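PDB 2CZQ: cutinase-like protein from Cryptococcus sp., which probably hydrolyses carboxylic ester bonds, as a cutinase-like enzyme with the alpha/beta hydrolase fold. Local coordinates for residues Cys6-Ile12 against Val77-Gln82; Ile34-Leu38 against Ala197-Leu201; Ile67-Leu71 against Ala103-Val108; Ala88-Val92 against Leu113-Asp118. All coordinates share one frame; numbering follows the deposited sequence.

Interaction 1 (Cys6-Ile12 against Val77-Gln82); sequences CPQYVLI and VCYILQ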
loop_
_atom_site.group_PDB
_atom_site.type_symbol
_atom_site.label_atom_id
_atom_site.label_comp_id
_atom_site.label_asym_id
_atom_site.label_seq_id
_atom_site.Cartn_x
_atom_site.Cartn_y
_atom_site.Cartn_z
ATOM N N CYS A 6 -8.238 17.398 0.719
ATOM C CA CYS A 6 -8.954 16.132 0.853
ATOM C C CYS A 6 -9.922 16.133 2.036
ATOM O O CYS A 6 -9.660 15.463 3.038
ATOM C CB CYS A 6 -7.949 14.985 1.014
ATOM S SG CYS A 6 -6.901 14.733 -0.430
ATOM N N PRO A 7 -11.038 16.864 1.940
ATOM C CA PRO A 7 -12.037 16.859 3.018
ATOM C C PRO A 7 -12.675 15.487 3.266
ATOM O O PRO A 7 -13.170 15.246 4.366
ATOM C CB PRO A 7 -13.086 17.869 2.531
ATOM C CG PRO A 7 -12.377 18.720 1.538
ATOM C CD PRO A 7 -11.412 17.803 0.863
ATOM N N GLN A 8 -12.676 14.623 2.254
ATOM C CA GLN A 8 -13.112 13.243 2.390
ATOM C C GLN A 8 -12.052 12.357 1.764
ATOM O O GLN A 8 -11.551 12.646 0.670
ATOM C CB GLN A 8 -14.452 13.012 1.700
ATOM C CG GLN A 8 -14.990 11.607 1.896
ATOM C CD GLN A 8 -16.345 11.427 1.258
ATOM O OE1 GLN A 8 -16.524 11.703 0.072
ATOM N NE2 GLN A 8 -17.307 10.965 2.039
ATOM N N TYR A 9 -11.711 11.278 2.453
ATOM C CA TYR A 9 -10.732 10.349 1.914
ATOM C C TYR A 9 -11.000 8.932 2.389
ATOM O O TYR A 9 -11.669 8.714 3.400
ATOM C CB TYR A 9 -9.300 10.786 2.273
ATOM C CG TYR A 9 -9.012 10.714 3.750
ATOM C CD1 TYR A 9 -9.286 11.797 4.583
ATOM C CD2 TYR A 9 -8.490 9.556 4.320
ATOM C CE1 TYR A 9 -9.042 11.731 5.944
ATOM C CE2 TYR A 9 -8.238 9.475 5.674
ATOM C CZ TYR A 9 -8.518 10.561 6.484
ATOM O OH TYR A 9 -8.278 10.455 7.830
ATOM N N VAL A 10 -10.462 7.976 1.642
ATOM C CA VAL A 10 -10.593 6.568 1.971
ATOM C C VAL A 10 -9.205 5.943 1.975
ATOM O O VAL A 10 -8.420 6.134 1.037
ATOM C CB VAL A 10 -11.494 5.818 0.968
ATOM C CG1 VAL A 10 -11.784 4.411 1.459
ATOM C CG2 VAL A 10 -12.792 6.570 0.736
ATOM N N LEU A 11 -8.928 5.206 3.045
ATOM C CA LEU A 11 -7.731 4.387 3.160
ATOM C C LEU A 11 -8.144 2.984 2.747
ATOM O O LEU A 11 -8.782 2.261 3.514
ATOM C CB LEU A 11 -7.196 4.423 4.597
ATOM C CG LEU A 11 -7.003 5.822 5.200
ATOM C CD1 LEU A 11 -6.601 5.733 6.663
ATOM C CD2 LEU A 11 -5.979 6.636 4.416
ATOM N N ILE A 12 -7.844 2.636 1.501
ATOM C CA ILE A 12 -8.186 1.330 0.966
ATOM C C ILE A 12 -7.015 0.420 1.275
ATOM O O ILE A 12 -5.904 0.661 0.798
ATOM C CB ILE A 12 -8.425 1.402 -0.564
ATOM C CG1 ILE A 12 -9.668 2.242 -0.888
ATOM C CG2 ILE A 12 -8.526 -0.011 -1.165
ATOM C CD1 ILE A 12 -9.873 2.516 -2.373
ATOM N N VAL A 77 -13.060 13.132 -3.988
ATOM C CA VAL A 77 -12.557 12.230 -2.959
ATOM C C VAL A 77 -11.084 11.887 -3.205
ATOM O O VAL A 77 -10.625 11.833 -4.352
ATOM C CB VAL A 77 -13.431 10.947 -2.848
ATOM C CG1 VAL A 77 -13.273 10.040 -4.066
ATOM C CG2 VAL A 77 -13.147 10.184 -1.551
ATOM N N CYS A 78 -10.349 11.680 -2.116
ATOM C CA CYS A 78 -8.955 11.259 -2.177
ATOM C C CYS A 78 -8.789 9.844 -1.654
ATOM O O CYS A 78 -9.529 9.411 -0.771
ATOM C CB CYS A 78 -8.105 12.171 -1.320
ATOM S SG CYS A 78 -8.180 13.907 -1.781
ATOM N N TYR A 79 -7.780 9.149 -2.169
ATOM C CA TYR A 79 -7.455 7.803 -1.715
ATOM C C TYR A 79 -5.998 7.652 -1.330
ATOM O O TYR A 79 -5.109 8.250 -1.957
ATOM C CB TYR A 79 -7.729 6.787 -2.823
ATOM C CG TYR A 79 -9.157 6.763 -3.279
ATOM C CD1 TYR A 79 -10.144 6.198 -2.486
ATOM C CD2 TYR A 79 -9.527 7.321 -4.494
ATOM C CE1 TYR A 79 -11.462 6.180 -2.887
ATOM C CE2 TYR A 79 -10.853 7.313 -4.913
ATOM C CZ TYR A 79 -11.815 6.738 -4.098
ATOM O OH TYR A 79 -13.130 6.704 -4.488
ATOM N N ILE A 80 -5.766 6.812 -0.325
ATOM C CA ILE A 80 -4.463 6.177 -0.136
ATOM C C ILE A 80 -4.702 4.686 -0.328
ATOM O O ILE A 80 -5.618 4.121 0.272
ATOM C CB ILE A 80 -3.888 6.432 1.277
ATOM C CG1 ILE A 80 -3.770 7.933 1.586
ATOM C CG2 ILE A 80 -2.546 5.703 1.452
ATOM C CD1 ILE A 80 -2.756 8.697 0.742
ATOM N N LEU A 81 -3.897 4.050 -1.174
ATOM C CA LEU A 81 -3.960 2.602 -1.353
ATOM C C LEU A 81 -2.847 1.947 -0.552
ATOM O O LEU A 81 -1.679 2.313 -0.702
ATOM C CB LEU A 81 -3.825 2.208 -2.826
ATOM C CG LEU A 81 -4.740 2.921 -3.822
ATOM C CD1 LEU A 81 -4.546 2.342 -5.216
ATOM C CD2 LEU A 81 -6.202 2.861 -3.398
ATOM N N GLN A 82 -3.220 0.986 0.288
ATOM C CA GLN A 82 -2.290 0.297 1.171
ATOM C C GLN A 82 -2.371 -1.185 0.887
ATOM O O GLN A 82 -3.465 -1.730 0.754
ATOM C CB GLN A 82 -2.671 0.547 2.626
ATOM C CG GLN A 82 -2.695 2.016 3.015
ATOM C CD GLN A 82 -3.354 2.265 4.357
ATOM O OE1 GLN A 82 -4.316 1.587 4.717
ATOM N NE2 GLN A 82 -2.843 3.250 5.097
#
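Both half-cystines hold SG beside their own backbone N (chi1 -64° at Cys-6, -58° at Cys-78), which turns the sulfurs together into a disulfide of 2.0 Å between Cys-6 SG and Cys-78 SG, with a dihedral of -85° about the S-S bond. Just beyond it, strands 9-12 and 78-82 run nearly parallel. Five backbone hydrogen bonds join them, from Cys-78 N to Gln-8 O (3.2 Å) at one end to Gln-82 N to Ile-12 O (2.8 Å) at the other. Val-10, Ile-12 and Ile-80 each use both N and O across the pair, the pattern of a parallel ladder.

On one face, Val-10 CB and Ile-12 CD1 each lie 3.7 Å from Tyr-79 CD1, obliquely to the ring, and Ile-12 CD1 also meets Leu-81 CD2 at 3.8 Å. This layer faces helix 57-73. On the other face Leu-11 CD2 lies alongside Ile-80 CB at 3.8 Å, while Tyr-9 OH leaves the pair to hydrogen-bond Leu-38 O. Polar backbone atoms are thus paired between apolar layers on the two faces of the sheet, and the covalent S-S link ties the chain's N-terminal loop to the start of the central strand.

Interaction 2 (Ile34-Leu38 against Ala197-Leu201); sequences ITAAL and AVNKL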
loop_
_atom_site.group_PDB
_atom_site.type_symbol
_atom_site.label_atom_id
_atom_site.label_comp_id
_atom_site.label_asym_id
_atom_site.label_seq_id
_atom_site.Cartn_x
_atom_site.Cartn_y
_atom_site.Cartn_z
ATOM N N ILE A 34 -3.922 8.187 11.229
ATOM C CA ILE A 34 -4.333 9.018 10.099
ATOM C C ILE A 34 -5.747 9.539 10.325
ATOM O O ILE A 34 -6.000 10.736 10.184
ATOM C CB ILE A 34 -4.256 8.238 8.768
ATOM C CG1 ILE A 34 -2.819 7.826 8.437
ATOM C CG2 ILE A 34 -4.858 9.056 7.623
ATOM C CD1 ILE A 34 -2.739 6.587 7.559
ATOM N N THR A 35 -6.665 8.639 10.673
ATOM C CA THR A 35 -8.058 9.038 10.856
ATOM C C THR A 35 -8.251 9.944 12.065
ATOM O O THR A 35 -9.174 10.749 12.076
ATOM C CB THR A 35 -9.025 7.840 10.912
ATOM O OG1 THR A 35 -8.637 6.931 11.954
ATOM C CG2 THR A 35 -8.989 7.045 9.598
ATOM N N ALA A 36 -7.388 9.822 13.071
ATOM C CA ALA A 36 -7.426 10.741 14.206
ATOM C C ALA A 36 -6.873 12.116 13.839
ATOM O O ALA A 36 -7.297 13.129 14.404
ATOM C CB ALA A 36 -6.671 10.169 15.401
ATOM N N ALA A 37 -5.940 12.151 12.892
ATOM C CA ALA A 37 -5.299 13.402 12.485
ATOM C C ALA A 37 -6.154 14.217 11.521
ATOM O O ALA A 37 -6.189 15.448 11.601
ATOM C CB ALA A 37 -3.934 13.124 11.872
ATOM N N LEU A 38 -6.832 13.525 10.609
ATOM C CA LEU A 38 -7.605 14.167 9.553
ATOM C C LEU A 38 -9.028 13.659 9.534
ATOM O O LEU A 38 -9.271 12.461 9.413
ATOM C CB LEU A 38 -6.969 13.925 8.183
ATOM C CG LEU A 38 -5.639 14.604 7.869
ATOM C CD1 LEU A 38 -5.190 14.194 6.478
ATOM C CD2 LEU A 38 -5.729 16.126 7.987
ATOM N N ALA A 197 0.736 9.152 4.531
ATOM C CA ALA A 197 -0.668 9.323 4.180
ATOM C C ALA A 197 -1.165 10.726 4.501
ATOM O O ALA A 197 -1.776 11.374 3.656
ATOM C CB ALA A 197 -1.519 8.294 4.874
ATOM N N VAL A 198 -0.907 11.206 5.714
ATOM C CA VAL A 198 -1.411 12.519 6.106
ATOM C C VAL A 198 -0.849 13.599 5.181
ATOM O O VAL A 198 -1.584 14.469 4.702
ATOM C CB VAL A 198 -1.133 12.831 7.592
ATOM C CG1 VAL A 198 -1.416 14.295 7.909
ATOM C CG2 VAL A 198 -1.978 11.931 8.479
ATOM N N ASN A 199 0.448 13.528 4.897
ATOM C CA ASN A 199 1.060 14.502 4.000
ATOM C C ASN A 199 0.518 14.425 2.574
ATOM O O ASN A 199 0.201 15.454 1.980
ATOM C CB ASN A 199 2.582 14.380 4.018
ATOM C CG ASN A 199 3.205 15.174 5.141
ATOM O OD1 ASN A 199 3.423 16.377 5.014
ATOM N ND2 ASN A 199 3.476 14.511 6.257
ATOM N N LYS A 200 0.372 13.215 2.036
ATOM C CA LYS A 200 -0.181 13.069 0.690
ATOM C C LYS A 200 -1.625 13.559 0.611
ATOM O O LYS A 200 -2.058 14.040 -0.437
ATOM C CB LYS A 200 -0.075 11.625 0.192
ATOM C CG LYS A 200 1.350 11.140 -0.093
ATOM C CD LYS A 200 2.040 11.973 -1.160
ATOM C CE LYS A 200 3.343 11.331 -1.598
ATOM N NZ LYS A 200 4.232 12.298 -2.307
ATOM N N LEU A 201 -2.356 13.436 1.718
ATOM C CA LEU A 201 -3.738 13.901 1.798
ATOM C C LEU A 201 -3.862 15.403 2.031
ATOM O O LEU A 201 -4.977 15.926 2.064
ATOM C CB LEU A 201 -4.494 13.143 2.889
ATOM C CG LEU A 201 -4.730 11.656 2.615
ATOM C CD1 LEU A 201 -5.191 10.954 3.885
ATOM C CD2 LEU A 201 -5.715 11.444 1.472
#
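Ile-34 reaches from helix 28-37 toward the last turn of helix 187-200, and its side chain can be traced atom by atom. CB directs the chain at the other helix and carries two branches. The CG2 branch lies 4.2 Å from Val-198 CG2, and at the same distance from Leu-201 CD1. The longer branch starts at CG1, placed beside the backbone N by chi1 of -64°, and CG1 comes 3.8 Å from Ala-197 CB. At the tip, Ile-34 CD1 presses on Ala-197 CB at 3.4 Å, tighter than usual carbon-carbon contact.

One turn later the contact is carried by Leu-38, which has left helical backbone angles. Its CD1 meets Leu-201 CB at 3.8 Å, the two side chains crossing at a slant, and also approaches Val-198 CG1 at 4.0 Å. Val-198 therefore serves both ends of segment 34-38: CG1 turns to Leu-38, whereas CG2 reaches back to Ile-34 CA and touches Ala-37 CB, each at 4.1 Å. Leu-38 N bonds to Ile-34 O within its own segment, and Leu-201 O accepts from Ser-3 OG.

Beneath the helices lies the sheet, where Ile-34 touches Tyr-9 and Leu-11 while Leu-201 covers Cys-78 and Ile-80. Every contact between side chains is carbon to carbon, though Leu-38 CD1 also approaches the backbone oxygen of Val-198, so the pairing rests on dispersion and on exclusion of water.

Interaction 3 (Ile67-Leu71 against Ala103-Val108); sequences INSGL and AAFNAV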
loop_
_atom_site.group_PDB
_atom_site.type_symbol
_atom_site.label_atom_id
_atom_site.label_comp_id
_atom_site.label_asym_id
_atom_site.label_seq_id
_atom_site.Cartn_x
_atom_site.Cartn_y
_atom_site.Cartn_z
ATOM N N ILE A 67 -12.543 2.621 -5.655
ATOM C CA ILE A 67 -12.078 3.895 -6.195
ATOM C C ILE A 67 -13.152 4.517 -7.086
ATOM O O ILE A 67 -13.515 5.689 -6.928
ATOM C CB ILE A 67 -10.767 3.709 -6.987
ATOM C CG1 ILE A 67 -9.614 3.377 -6.039
ATOM C CG2 ILE A 67 -10.455 4.955 -7.832
ATOM C CD1 ILE A 67 -8.359 2.915 -6.757
ATOM N N ASN A 68 -13.661 3.727 -8.026
ATOM C CA ASN A 68 -14.615 4.244 -8.991
ATOM C C ASN A 68 -15.968 4.571 -8.369
ATOM O O ASN A 68 -16.582 5.578 -8.720
ATOM C CB ASN A 68 -14.744 3.293 -10.177
ATOM C CG ASN A 68 -13.498 3.285 -11.054
ATOM O OD1 ASN A 68 -12.759 4.266 -11.119
ATOM N ND2 ASN A 68 -13.262 2.169 -11.730
ATOM N N SER A 69 -16.421 3.751 -7.426
ATOM C CA SER A 69 -17.690 4.027 -6.753
ATOM C C SER A 69 -17.615 5.321 -5.951
ATOM O O SER A 69 -18.565 6.109 -5.948
ATOM C CB SER A 69 -18.070 2.879 -5.816
ATOM O OG SER A 69 -18.370 1.699 -6.532
ATOM N N GLY A 70 -16.483 5.543 -5.286
ATOM C CA GLY A 70 -16.275 6.767 -4.539
ATOM C C GLY A 70 -16.285 7.984 -5.443
ATOM O O GLY A 70 -16.919 8.993 -5.125
ATOM N N LEU A 71 -15.594 7.898 -6.578
ATOM C CA LEU A 71 -15.524 9.035 -7.498
ATOM C C LEU A 71 -16.879 9.378 -8.091
ATOM O O LEU A 71 -17.165 10.548 -8.351
ATOM C CB LEU A 71 -14.492 8.797 -8.599
ATOM C CG LEU A 71 -13.046 8.950 -8.110
ATOM C CD1 LEU A 71 -12.071 8.310 -9.085
ATOM C CD2 LEU A 71 -12.716 10.423 -7.890
ATOM N N ALA A 103 -9.005 10.169 -13.976
ATOM C CA ALA A 103 -9.626 10.505 -12.701
ATOM C C ALA A 103 -9.151 9.641 -11.540
ATOM O O ALA A 103 -8.866 10.163 -10.458
ATOM C CB ALA A 103 -11.140 10.451 -12.819
ATOM N N ALA A 104 -9.077 8.329 -11.759
ATOM C CA ALA A 104 -8.662 7.419 -10.698
ATOM C C ALA A 104 -7.221 7.703 -10.296
ATOM O O ALA A 104 -6.922 7.852 -9.115
ATOM C CB ALA A 104 -8.841 5.974 -11.118
ATOM N N PHE A 105 -6.331 7.809 -11.283
ATOM C CA PHE A 105 -4.944 8.154 -11.010
ATOM C C PHE A 105 -4.845 9.437 -10.189
ATOM O O PHE A 105 -4.127 9.491 -9.193
ATOM C CB PHE A 105 -4.161 8.316 -12.313
ATOM C CG PHE A 105 -2.739 8.746 -12.103
ATOM C CD1 PHE A 105 -1.766 7.811 -11.768
ATOM C CD2 PHE A 105 -2.372 10.086 -12.212
ATOM C CE1 PHE A 105 -0.448 8.193 -11.565
ATOM C CE2 PHE A 105 -1.051 10.479 -12.006
ATOM C CZ PHE A 105 -0.089 9.530 -11.679
ATOM N N ASN A 106 -5.560 10.475 -10.613
ATOM C CA ASN A 106 -5.498 11.762 -9.938
ATOM C C ASN A 106 -5.994 11.702 -8.493
ATOM O O ASN A 106 -5.466 12.396 -7.626
ATOM C CB ASN A 106 -6.288 12.816 -10.716
ATOM C CG ASN A 106 -5.627 13.205 -12.030
ATOM O OD1 ASN A 106 -4.430 12.994 -12.240
ATOM N ND2 ASN A 106 -6.414 13.785 -12.925
ATOM N N ALA A 107 -7.002 10.868 -8.243
ATOM C CA ALA A 107 -7.618 10.763 -6.920
ATOM C C ALA A 107 -6.759 9.991 -5.920
ATOM O O ALA A 107 -6.879 10.194 -4.703
ATOM C CB ALA A 107 -8.995 10.124 -7.026
ATOM N N VAL A 108 -5.914 9.093 -6.429
ATOM C CA VAL A 108 -5.026 8.329 -5.562
ATOM C C VAL A 108 -3.816 9.196 -5.234
ATOM O O VAL A 108 -2.936 9.422 -6.076
ATOM C CB VAL A 108 -4.597 6.986 -6.185
ATOM C CG1 VAL A 108 -3.647 6.259 -5.246
ATOM C CG2 VAL A 108 -5.817 6.113 -6.470
#
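Leu-71 spreads its two methyl branches over the short helix 103-107. CD2 meets Ala-107 CB at 3.8 Å, and CD1 lies 3.9 Å from both Ala-104 CA and Ala-103 O, so this branch rests on backbone as much as on side chain. One turn earlier Ile-67 divides the work in the same way. Its CG2 sits 3.8 Å from Ala-104 CB, while CD1 extends to Val-108 CG2 at 4.1 Å, the two side chains crossing at about a right angle. Three alanines thus offer a low surface to two long, branched residues. At the margin Asn-68 OD1 comes within 4.3 Å of Ala-104 CB, a peripheral approach.

The torsions help explain the division at Ile-67: with chi1 at -70°, CG1 stands beside the backbone N and CG2 is left anti to it, which separates the branches between two partners.

In the next shell, the axes of the short helical segments 67-71 and 103-107 cross at 90° and pass 10.3 Å apart, a separation that leaves room for the leucine and isoleucine between them. Ile-67 and Ala-104 both touch Leu-98 of helix 86-98, and Ile-67 and Val-108 both reach Leu-81 of the sheet. Ala-107 is further fixed by a backbone hydrogen bond to Tyr-79, the strand residue whose hydroxyl also makes a weak bond to Ile-67 O. The result is a perpendicular helix pair on one face of the parallel sheet, with helix 103-107 leading directly into strand 108-114, in keeping with the layered alpha/beta hydrolase fold.

Interaction 4 (Ala88-Val92 against Leu113-Asp118); sequences AAATV and LIGNPD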
loop_
_atom_site.group_PDB
_atom_site.type_symbol
_atom_site.label_atom_id
_atom_site.label_comp_id
_atom_site.label_asym_id
_atom_site.label_seq_id
_atom_site.Cartn_x
_atom_site.Cartn_y
_atom_site.Cartn_z
ATOM N N ALA A 88 -0.239 -6.248 -1.242
ATOM C CA ALA A 88 0.663 -5.348 -1.953
ATOM C C ALA A 88 0.691 -5.694 -3.442
ATOM O O ALA A 88 0.600 -4.802 -4.282
ATOM C CB ALA A 88 2.065 -5.381 -1.351
ATOM N N ALA A 89 0.805 -6.981 -3.766
ATOM C CA ALA A 89 0.772 -7.420 -5.156
ATOM C C ALA A 89 -0.552 -7.026 -5.814
ATOM O O ALA A 89 -0.571 -6.504 -6.929
ATOM C CB ALA A 89 1.004 -8.920 -5.250
ATOM N N ALA A 90 -1.663 -7.250 -5.114
ATOM C CA ALA A 90 -2.968 -6.872 -5.663
ATOM C C ALA A 90 -3.040 -5.375 -5.959
ATOM O O ALA A 90 -3.650 -4.952 -6.949
ATOM C CB ALA A 90 -4.083 -7.275 -4.718
ATOM N N THR A 91 -2.413 -4.579 -5.099
ATOM C CA THR A 91 -2.372 -3.130 -5.271
ATOM C C THR A 91 -1.508 -2.738 -6.468
ATOM O O THR A 91 -1.909 -1.904 -7.282
ATOM C CB THR A 91 -1.860 -2.465 -3.987
ATOM O OG1 THR A 91 -2.742 -2.777 -2.897
ATOM C CG2 THR A 91 -1.918 -0.948 -4.100
ATOM N N VAL A 92 -0.322 -3.338 -6.576
ATOM C CA VAL A 92 0.559 -3.097 -7.715
ATOM C C VAL A 92 -0.173 -3.366 -9.032
ATOM O O VAL A 92 -0.105 -2.563 -9.964
ATOM C CB VAL A 92 1.837 -3.955 -7.606
ATOM C CG1 VAL A 92 2.617 -3.944 -8.913
ATOM C CG2 VAL A 92 2.703 -3.472 -6.451
ATOM N N LEU A 113 3.029 0.421 0.445
ATOM C CA LEU A 113 3.162 -1.031 0.359
ATOM C C LEU A 113 4.125 -1.537 1.410
ATOM O O LEU A 113 5.129 -0.881 1.694
ATOM C CB LEU A 113 3.674 -1.442 -1.026
ATOM C CG LEU A 113 2.920 -0.869 -2.229
ATOM C CD1 LEU A 113 3.646 -1.177 -3.520
ATOM C CD2 LEU A 113 1.486 -1.381 -2.282
ATOM N N ILE A 114 3.817 -2.698 1.986
ATOM C CA ILE A 114 4.725 -3.382 2.900
ATOM C C ILE A 114 4.838 -4.845 2.515
ATOM O O ILE A 114 3.848 -5.487 2.150
ATOM C CB ILE A 114 4.290 -3.249 4.388
ATOM C CG1 ILE A 114 2.773 -3.414 4.543
ATOM C CG2 ILE A 114 4.766 -1.924 4.962
ATOM C CD1 ILE A 114 2.316 -3.607 5.978
ATOM N N GLY A 115 6.053 -5.376 2.585
ATOM C CA GLY A 115 6.266 -6.780 2.272
ATOM C C GLY A 115 5.801 -7.159 0.872
ATOM O O GLY A 115 5.116 -8.162 0.677
ATOM N N ASN A 116 6.191 -6.352 -0.107
ATOM C CA ASN A 116 5.667 -6.449 -1.466
ATOM C C ASN A 116 6.320 -7.564 -2.281
ATOM O O ASN A 116 7.505 -7.473 -2.587
ATOM C CB ASN A 116 5.912 -5.104 -2.153
ATOM C CG ASN A 116 5.365 -5.043 -3.555
ATOM O OD1 ASN A 116 4.557 -5.879 -3.976
ATOM N ND2 ASN A 116 5.801 -4.029 -4.299
ATOM N N PRO A 117 5.572 -8.596 -2.682
ATOM C CA PRO A 117 6.144 -9.636 -3.548
ATOM C C PRO A 117 6.639 -9.063 -4.878
ATOM O O PRO A 117 7.507 -9.660 -5.513
ATOM C CB PRO A 117 4.963 -10.579 -3.796
ATOM C CG PRO A 117 4.016 -10.329 -2.666
ATOM C CD PRO A 117 4.153 -8.866 -2.379
ATOM N N ASP A 118 6.089 -7.919 -5.283
ATOM C CA ASP A 118 6.440 -7.288 -6.553
ATOM C C ASP A 118 7.512 -6.213 -6.405
ATOM O O ASP A 118 7.692 -5.385 -7.298
ATOM C CB ASP A 118 5.197 -6.682 -7.200
ATOM C CG ASP A 118 4.148 -7.705 -7.509
ATOM O OD1 ASP A 118 4.495 -8.915 -7.566
ATOM O OD2 ASP A 118 2.963 -7.367 -7.712
#
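The helix that follows a probable nucleophile elbow (Gly-83, Ser-85 and Gly-87 fit the GxSxG pattern) packs here against the end of the neighbouring strand 108-114 and the loop that leaves it. Ala-88, in the first turn of that helix, projects its CB into the bend of the loop, 3.7 Å from Asn-116 OD1 and 4.1 Å from Leu-113 CD2. Leu-113 divides its branches: CD2 slides past Thr-91 CG2 at 3.9 Å, and CD1 meets Val-92 CG2 at 3.8 Å, with the Leu-113 and Val-92 side chains roughly perpendicular.

Asn-116 shapes the loop. Its CG is anti to the backbone N (chi1 -178°), and OD1 accepts from Asp-118 N at 2.9 Å to close an Asx turn. The bond is somewhat bent at the hydrogen (151°), and the donor stands above the carbonyl plane rather than on a lone pair. The turn brings Asp-118 to the helix, where OD2 lies 3.4 Å from Ala-89 CA and 3.6 Å from Val-92 CB. These are van der Waals approaches of a carboxylate oxygen to carbon, not hydrogen bonds; the other carboxylate oxygen, OD1, bonds to Gln-146 NE2. Asn-116 ND2 in turn donates to Asp-159 OD2, so both ends of the amide are engaged.

Around the contact, Ile-114 shares backbone hydrogen bonds with Gly-83 and Ser-85 on one side, and Leu-113 pairs with strand 157-160 on the other. Helix 86-98 also meets strand 78-84 where Thr-91 touches Leu-81.

Overall arrangement
Interaction 1 supplies the sheet pairing on which interactions 2 and 3 rest. Interaction 2 meets it where Cys-6 CB lies 3.3 Å from Leu-201 O, and interaction 3 where Tyr-79 OH packs 3.1 Å from Gly-70 CA. The two flank opposite faces of the sheet: Tyr-9, Leu-11 and Ile-80 meet helices 28-37 and 187-200, whereas Val-10 and Ile-12 meet helix 57-73. Their centres lie about 18 Å apart, each about 9 Å from that of interaction 1. Interaction 4 lies farther along the sheet, centred about 18 Å from interaction 1, with Gln-82 O and Thr-91 OG1 in packing contact at 3.9 Å. It is close to the probable elbow of Ser-85, whose likely triad partners are His-180 and Asp-165.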